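Local coordinates for protein nicotinamide-nucleotide adenylyltransferase NadR family / Ribosylnicotinamide kinase (Lactococcus lactis subsp. cremoris, PDB 6GYE) that binds nicotinamide riboside and probably phosphorylates it to nicotinamide mononucleotide, with a further, adenylyltransferase activity that would carry the product on to the dinucleotide, at residues L107-T112 with N141-E146; T184-A189 with A262-V267; E326-L331 with V340-D345. All blocks are in the same frame, centred on the assembly; numbering follows the deposited sequence.

Contact 1 of 3, residues L107-T112 with N141-E146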
# COMPACT_ATOMS: atom_id res chain seq x y z
N LEU A 107 14.49 -18.34 -18.59
CA LEU A 107 13.73 -17.08 -18.64
C LEU A 107 14.09 -16.27 -19.88
O LEU A 107 13.21 -15.73 -20.55
CB LEU A 107 14.03 -16.25 -17.40
CG LEU A 107 13.12 -16.25 -16.18
CD1 LEU A 107 13.46 -15.04 -15.32
CD2 LEU A 107 11.69 -16.24 -16.58
N ILE A 108 15.39 -16.15 -20.17
CA ILE A 108 15.83 -15.41 -21.35
C ILE A 108 15.29 -16.05 -22.62
O ILE A 108 14.81 -15.37 -23.53
CB ILE A 108 17.37 -15.34 -21.37
CG1 ILE A 108 17.88 -14.54 -20.18
CG2 ILE A 108 17.85 -14.74 -22.69
CD1 ILE A 108 19.37 -14.38 -20.17
N HIS A 109 15.39 -17.38 -22.71
CA HIS A 109 14.91 -18.07 -23.90
C HIS A 109 13.42 -17.85 -24.10
O HIS A 109 12.96 -17.52 -25.20
CB HIS A 109 15.24 -19.56 -23.80
CG HIS A 109 16.71 -19.86 -23.78
ND1 HIS A 109 17.23 -21.03 -23.27
CD2 HIS A 109 17.78 -19.13 -24.18
CE1 HIS A 109 18.55 -21.02 -23.38
NE2 HIS A 109 18.91 -19.87 -23.93
N HIS A 110 12.63 -17.99 -23.03
CA HIS A 110 11.18 -17.91 -23.15
C HIS A 110 10.73 -16.52 -23.55
O HIS A 110 9.79 -16.36 -24.34
CB HIS A 110 10.53 -18.33 -21.83
CG HIS A 110 9.04 -18.45 -21.91
ND1 HIS A 110 8.40 -19.26 -22.84
CD2 HIS A 110 8.05 -17.87 -21.18
CE1 HIS A 110 7.09 -19.17 -22.67
NE2 HIS A 110 6.86 -18.33 -21.67
N ASN A 111 11.39 -15.48 -23.04
CA ASN A 111 10.92 -14.11 -23.18
C ASN A 111 11.60 -13.35 -24.30
O ASN A 111 11.47 -12.12 -24.37
CB ASN A 111 11.09 -13.37 -21.85
CG ASN A 111 10.12 -13.85 -20.79
OD1 ASN A 111 9.00 -13.35 -20.69
ND2 ASN A 111 10.54 -14.85 -20.01
N THR A 112 12.31 -14.03 -25.19
CA THR A 112 12.96 -13.36 -26.30
C THR A 112 12.43 -13.87 -27.63
O THR A 112 12.14 -15.06 -27.79
CB THR A 112 14.48 -13.56 -26.24
OG1 THR A 112 15.00 -12.86 -25.10
CG2 THR A 112 15.11 -13.00 -27.48
N ASN A 141 23.82 -17.50 -28.52
CA ASN A 141 23.91 -16.12 -28.05
C ASN A 141 25.32 -15.75 -27.61
O ASN A 141 26.13 -16.60 -27.21
CB ASN A 141 22.97 -15.87 -26.88
CG ASN A 141 21.52 -15.89 -27.28
OD1 ASN A 141 21.17 -15.59 -28.42
ND2 ASN A 141 20.67 -16.25 -26.34
N GLN A 142 25.60 -14.45 -27.67
CA GLN A 142 26.80 -13.85 -27.12
C GLN A 142 26.44 -13.20 -25.78
O GLN A 142 25.50 -12.40 -25.70
CB GLN A 142 27.37 -12.81 -28.08
CG GLN A 142 28.76 -12.29 -27.70
CD GLN A 142 29.15 -11.03 -28.47
OE1 GLN A 142 28.34 -10.12 -28.66
NE2 GLN A 142 30.39 -11.00 -28.94
N TYR A 143 27.17 -13.58 -24.73
CA TYR A 143 26.90 -13.14 -23.38
C TYR A 143 28.05 -12.33 -22.80
O TYR A 143 29.22 -12.65 -23.02
CB TYR A 143 26.64 -14.32 -22.45
CG TYR A 143 25.35 -15.01 -22.75
CD1 TYR A 143 24.14 -14.43 -22.36
CD2 TYR A 143 25.32 -16.23 -23.43
CE1 TYR A 143 22.94 -15.04 -22.63
CE2 TYR A 143 24.11 -16.86 -23.70
CZ TYR A 143 22.92 -16.25 -23.30
OH TYR A 143 21.71 -16.84 -23.56
N ALA A 144 27.69 -11.30 -22.06
CA ALA A 144 28.64 -10.51 -21.30
C ALA A 144 28.00 -10.17 -19.97
O ALA A 144 26.78 -10.00 -19.88
CB ALA A 144 29.07 -9.24 -22.06
N VAL A 145 28.82 -10.07 -18.94
CA VAL A 145 28.39 -9.67 -17.61
C VAL A 145 29.07 -8.35 -17.32
O VAL A 145 30.28 -8.21 -17.54
CB VAL A 145 28.73 -10.73 -16.55
CG1 VAL A 145 28.56 -10.16 -15.17
CG2 VAL A 145 27.84 -11.93 -16.73
N GLU A 146 28.30 -7.38 -16.87
CA GLU A 146 28.78 -6.04 -16.58
C GLU A 146 28.44 -5.71 -15.13
O GLU A 146 27.28 -5.78 -14.73
CB GLU A 146 28.10 -5.05 -17.54
CG GLU A 146 28.32 -3.58 -17.30
CD GLU A 146 27.85 -2.72 -18.48
OE1 GLU A 146 27.86 -3.23 -19.63
OE2 GLU A 146 27.47 -1.54 -18.25
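I108 and H109, in the last turn of helix 95-110, meet the ring of Y143 on the outermost strand of a five-stranded parallel sheet. The strand order 3-2-1-4-5 is that of a Rossmann-like α/β domain, and the helix belongs to the crossover between strands 80-86 and 118-123. The packed side is built round Y143. Its CG lies beside the backbone N and opposite the carbonyl carbon (chi1 -69°), which carries the ring from the strand toward the helix. There the extended chain of I108 brings CD1 obliquely to within 4.4 Å of Y143 CE1, an apolar contact. F121 lies against both residues, and F105 adds an edge-to-face ring contact to Y143, so an aromatic with a polar end suits the place: its carbons join the core while its hydroxyl reaches the margin.

That margin is the looser, solvent side. H109 is exposed, and its side chain crosses Y143 at about a right angle. H109 NE2 stays 4.1 Å from Y143 OH, too far for a bond; instead both atoms hydrogen-bond to D139 OD2, so a single carboxylate oxygen bridges them. Just where the backbone leaves helical angles, N111 folds its side chain back: ND2 donates to L107 O at 2.9 Å, joining the backbone N of N111 at the same oxygen. Within the strand's own segment, N141 ND2 lies 3.0 Å from Y143 OH, the N-H pointing almost straight at it (177°) and the oxygen in the amide plane.

Contact 2 of 3, residues T184-A189 with A262-V267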
# COMPACT_ATOMS: atom_id res chain seq x y z
N THR A 184 -7.64 7.17 10.92
CA THR A 184 -9.09 7.07 10.78
C THR A 184 -9.77 7.72 11.98
O THR A 184 -9.39 7.45 13.12
CB THR A 184 -9.54 5.61 10.65
OG1 THR A 184 -8.89 5.00 9.53
CG2 THR A 184 -11.05 5.53 10.45
N VAL A 185 -10.76 8.56 11.72
CA VAL A 185 -11.50 9.23 12.78
C VAL A 185 -12.85 8.54 12.95
O VAL A 185 -13.53 8.22 11.96
CB VAL A 185 -11.68 10.73 12.48
CG1 VAL A 185 -12.49 11.38 13.57
CG2 VAL A 185 -10.32 11.41 12.31
N MET A 186 -13.24 8.30 14.19
CA MET A 186 -14.47 7.58 14.52
C MET A 186 -15.24 8.33 15.61
O MET A 186 -14.64 8.91 16.52
CB MET A 186 -14.15 6.14 15.00
CG MET A 186 -13.38 5.28 13.99
SD MET A 186 -13.21 3.56 14.58
CE MET A 186 -12.20 2.85 13.27
N GLY A 187 -16.56 8.30 15.53
CA GLY A 187 -17.37 8.98 16.51
C GLY A 187 -18.82 9.03 16.07
O GLY A 187 -19.16 8.72 14.93
N SER A 188 -19.67 9.42 17.01
CA SER A 188 -21.10 9.58 16.74
C SER A 188 -21.32 10.72 15.75
O SER A 188 -20.43 11.52 15.47
CB SER A 188 -21.87 9.90 18.02
OG SER A 188 -21.50 9.05 19.08
N ALA A 189 -22.54 10.81 15.24
CA ALA A 189 -22.91 11.93 14.39
C ALA A 189 -22.99 13.22 15.20
O ALA A 189 -23.34 13.22 16.39
CB ALA A 189 -24.25 11.66 13.72
N ALA A 262 -15.68 0.87 8.12
CA ALA A 262 -16.71 -0.16 8.25
C ALA A 262 -17.04 -0.47 9.71
O ALA A 262 -18.19 -0.82 10.02
CB ALA A 262 -16.30 -1.44 7.51
N ILE A 263 -16.07 -0.33 10.62
CA ILE A 263 -16.37 -0.54 12.04
C ILE A 263 -17.44 0.44 12.51
O ILE A 263 -18.38 0.07 13.22
CB ILE A 263 -15.09 -0.44 12.89
CG1 ILE A 263 -14.17 -1.61 12.57
CG2 ILE A 263 -15.42 -0.41 14.38
CD1 ILE A 263 -12.99 -1.71 13.44
N VAL A 264 -17.29 1.71 12.14
CA VAL A 264 -18.30 2.70 12.49
C VAL A 264 -19.67 2.28 11.95
O VAL A 264 -20.67 2.29 12.67
CB VAL A 264 -17.89 4.10 11.98
CG1 VAL A 264 -19.06 5.08 12.06
CG2 VAL A 264 -16.71 4.60 12.78
N THR A 265 -19.73 1.89 10.67
CA THR A 265 -21.00 1.43 10.12
C THR A 265 -21.49 0.19 10.85
O THR A 265 -22.70 0.02 11.03
CB THR A 265 -20.87 1.13 8.63
OG1 THR A 265 -20.38 2.29 7.96
CG2 THR A 265 -22.26 0.73 8.00
N ARG A 266 -20.57 -0.67 11.29
CA ARG A 266 -20.96 -1.88 12.00
C ARG A 266 -21.54 -1.56 13.37
O ARG A 266 -22.37 -2.32 13.88
CB ARG A 266 -19.76 -2.83 12.13
CG ARG A 266 -20.14 -4.24 12.58
CD ARG A 266 -18.91 -5.17 12.63
NE ARG A 266 -19.25 -6.53 13.07
CZ ARG A 266 -19.11 -6.97 14.31
NH1 ARG A 266 -18.63 -6.17 15.25
NH2 ARG A 266 -19.44 -8.22 14.63
N VAL A 267 -21.12 -0.46 13.98
CA VAL A 267 -21.73 -0.06 15.24
C VAL A 267 -23.18 0.34 15.01
O VAL A 267 -24.08 -0.11 15.73
CB VAL A 267 -20.91 1.06 15.90
CG1 VAL A 267 -21.67 1.60 17.10
CG2 VAL A 267 -19.52 0.54 16.31
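M186, on strand 181-187, lies against I263 and V264 in the first turn of helix 262-272. The helix is part of a β-α-β crossover that carries the chain from strand 255-259 past strand 181-187 to strand 296-300, within the P-loop NTPase-like domain. M186 faces this helix, while V185 turns to the other side of the sheet, against helix 193-203.

At A262 the small side chain points away from the strand toward I289, and its backbone N is held by E292, a residue of the nicotinamide riboside pocket. I263 comes next and faces the strand: its CB lies 4.4 Å from M186 CE, so it meets just the far end of the methionine. V264 makes the closer fit. Its CG2, set beside the backbone N and opposite the carbonyl carbon, presses on the base of M186, 3.6 Å from CG and 3.7 Å from CB, with M186 SD slightly farther at 4.1 Å. The methionine can meet both residues because it is extended beyond CG (chi2 -174°, chi3 -177°), its chain running slantwise past the valine methyl toward the isoleucine. A branched valine suits a position so near the strand, where M186 CA and V264 CA are 6.5 Å apart. T265 turns from the strand, and buried R266 reaches the opposite way to salt bridges with E282 and E333. V267 packs on F323 of helix 320-333, its N bonded to I263 O at 2.9 Å.

Beside M186, G187 probably begins a Walker A loop. No hydrogen bond links the two segments; the join is wholly apolar, so shape rather than bond direction sets how the helix sits against the strand that leads into that loop.

Contact 3 of 3, residues E326-L331 with V340-D345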
# COMPACT_ATOMS: atom_id res chain seq x y z
N GLU A 326 -20.60 0.74 22.39
CA GLU A 326 -20.57 -0.34 21.41
C GLU A 326 -19.33 -0.22 20.52
O GLU A 326 -18.72 -1.24 20.17
CB GLU A 326 -21.85 -0.32 20.57
CG GLU A 326 -21.87 -1.37 19.47
CD GLU A 326 -21.85 -2.80 19.99
OE1 GLU A 326 -22.11 -3.02 21.20
OE2 GLU A 326 -21.56 -3.72 19.19
N LEU A 327 -18.94 1.00 20.18
CA LEU A 327 -17.74 1.20 19.39
C LEU A 327 -16.51 0.67 20.12
O LEU A 327 -15.70 -0.07 19.55
CB LEU A 327 -17.56 2.69 19.06
CG LEU A 327 -16.24 3.10 18.38
CD1 LEU A 327 -16.07 2.48 16.98
CD2 LEU A 327 -16.10 4.60 18.30
N MET A 328 -16.38 1.01 21.41
CA MET A 328 -15.24 0.53 22.17
C MET A 328 -15.26 -0.99 22.29
O MET A 328 -14.21 -1.64 22.18
CB MET A 328 -15.20 1.19 23.55
CG MET A 328 -14.96 2.71 23.52
SD MET A 328 -13.58 3.30 22.49
CE MET A 328 -12.20 2.39 23.19
N ARG A 329 -16.44 -1.58 22.51
CA ARG A 329 -16.54 -3.04 22.48
C ARG A 329 -15.98 -3.60 21.18
O ARG A 329 -15.20 -4.56 21.18
CB ARG A 329 -17.99 -3.51 22.63
CG ARG A 329 -18.43 -3.92 24.01
CD ARG A 329 -19.85 -4.48 23.94
NE ARG A 329 -20.86 -3.52 23.52
CZ ARG A 329 -21.47 -2.65 24.33
NH1 ARG A 329 -21.15 -2.63 25.63
NH2 ARG A 329 -22.39 -1.82 23.85
N GLN A 330 -16.40 -3.03 20.05
CA GLN A 330 -16.00 -3.58 18.76
C GLN A 330 -14.52 -3.34 18.49
O GLN A 330 -13.83 -4.24 17.99
CB GLN A 330 -16.88 -3.00 17.65
CG GLN A 330 -18.35 -3.43 17.78
CD GLN A 330 -19.12 -3.33 16.45
OE1 GLN A 330 -18.52 -3.38 15.38
NE2 GLN A 330 -20.44 -3.19 16.53
N LEU A 331 -14.00 -2.15 18.81
CA LEU A 331 -12.56 -1.94 18.67
C LEU A 331 -11.78 -2.95 19.50
O LEU A 331 -10.69 -3.39 19.10
CB LEU A 331 -12.19 -0.50 19.06
CG LEU A 331 -12.66 0.61 18.10
CD1 LEU A 331 -12.48 2.01 18.68
CD2 LEU A 331 -11.95 0.50 16.77
N VAL A 340 -5.76 3.15 19.38
CA VAL A 340 -6.86 4.06 19.67
C VAL A 340 -6.39 5.16 20.61
O VAL A 340 -5.83 4.89 21.68
CB VAL A 340 -8.05 3.30 20.28
CG1 VAL A 340 -9.09 4.29 20.77
CG2 VAL A 340 -8.68 2.34 19.29
N VAL A 341 -6.64 6.40 20.23
CA VAL A 341 -6.49 7.56 21.09
C VAL A 341 -7.86 8.21 21.21
O VAL A 341 -8.50 8.52 20.20
CB VAL A 341 -5.47 8.56 20.53
CG1 VAL A 341 -5.47 9.84 21.35
CG2 VAL A 341 -4.07 7.91 20.48
N ILE A 342 -8.32 8.39 22.45
CA ILE A 342 -9.62 8.97 22.73
C ILE A 342 -9.45 10.47 22.98
O ILE A 342 -8.63 10.87 23.83
CB ILE A 342 -10.27 8.28 23.94
CG1 ILE A 342 -10.44 6.80 23.62
CG2 ILE A 342 -11.59 8.94 24.27
CD1 ILE A 342 -11.23 6.06 24.65
N LEU A 343 -10.19 11.29 22.25
CA LEU A 343 -10.04 12.75 22.33
C LEU A 343 -11.00 13.32 23.38
O LEU A 343 -11.97 14.02 23.08
CB LEU A 343 -10.26 13.37 20.96
CG LEU A 343 -9.30 12.85 19.89
CD1 LEU A 343 -9.72 13.34 18.52
CD2 LEU A 343 -7.87 13.31 20.20
N ASP A 344 -10.65 13.08 24.64
CA ASP A 344 -11.47 13.51 25.77
C ASP A 344 -10.88 14.76 26.42
O ASP A 344 -10.30 14.74 27.51
CB ASP A 344 -11.62 12.36 26.76
CG ASP A 344 -10.27 11.80 27.21
OD1 ASP A 344 -9.21 12.30 26.76
OD2 ASP A 344 -10.27 10.83 28.00
N ASP A 345 -11.02 15.88 25.72
CA ASP A 345 -10.51 17.16 26.20
C ASP A 345 -11.66 18.16 26.33
O ASP A 345 -12.83 17.77 26.38
CB ASP A 345 -9.43 17.68 25.26
CG ASP A 345 -8.30 16.69 25.11
OD1 ASP A 345 -7.41 16.67 25.98
OD2 ASP A 345 -8.34 15.89 24.15
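M328 and L331, one turn apart on helix 320-333, face V340 and I342 on the outermost strand, 340-342, of the kinase-like domain's parallel sheet. Helix and strand are successive elements of an α/β layer and run nearly antiparallel, at 159°, with their axes 11.7 Å apart. Two different approaches bridge that gap.

L331 and V340 slant past each other at their branches, L331 CD1 lying 3.9 Å from V340 CG2; V299 of the neighbouring strand packs on both. M328 and I342 instead reach out from helix and strand and meet tip to tip, M328 CE to I342 CD1 at 4.1 Å. The methionine is bent at chi2 (-49°) and chi3 (-57°), which curls its methyl round toward the strand, where it also comes within 4.4 Å of V340 CG1. A flexible thioether suits this partly exposed border, a branched leucine the buried side.

Elsewhere on the helix, R329 grips E326 OE1 side-on with NE (2.7 Å) and NH2, and Q330 NE2 donates to E326 OE2. Charge is thus paired along the helix, which meets the strand through methyl groups alone, while the strand's own backbone hydrogen bonds go to strand 296-300.

From the N terminus, the chain first builds the five-stranded domain, where contact 1 closes a loop of 28 residues that contains strand 118-123 and ties a crossover helix to the sheet's edge. The chain then enters the second domain. Contact 2 closes 72 residues, joining the central strand 181-187 to helix 262-272, and contact 3 closes only eight, folding strand 340-342 back along helix 320-333. The three are in series; none nests or crosses. Contact 1 stands apart, its nearest atoms about 39 Å from contact 2, whereas contacts 2 and 3 share a sheet and touch: V267 packs on L327, and R266 NH1 approaches Q330 OE1 at 2.8 Å, a probable though weak hydrogen bond.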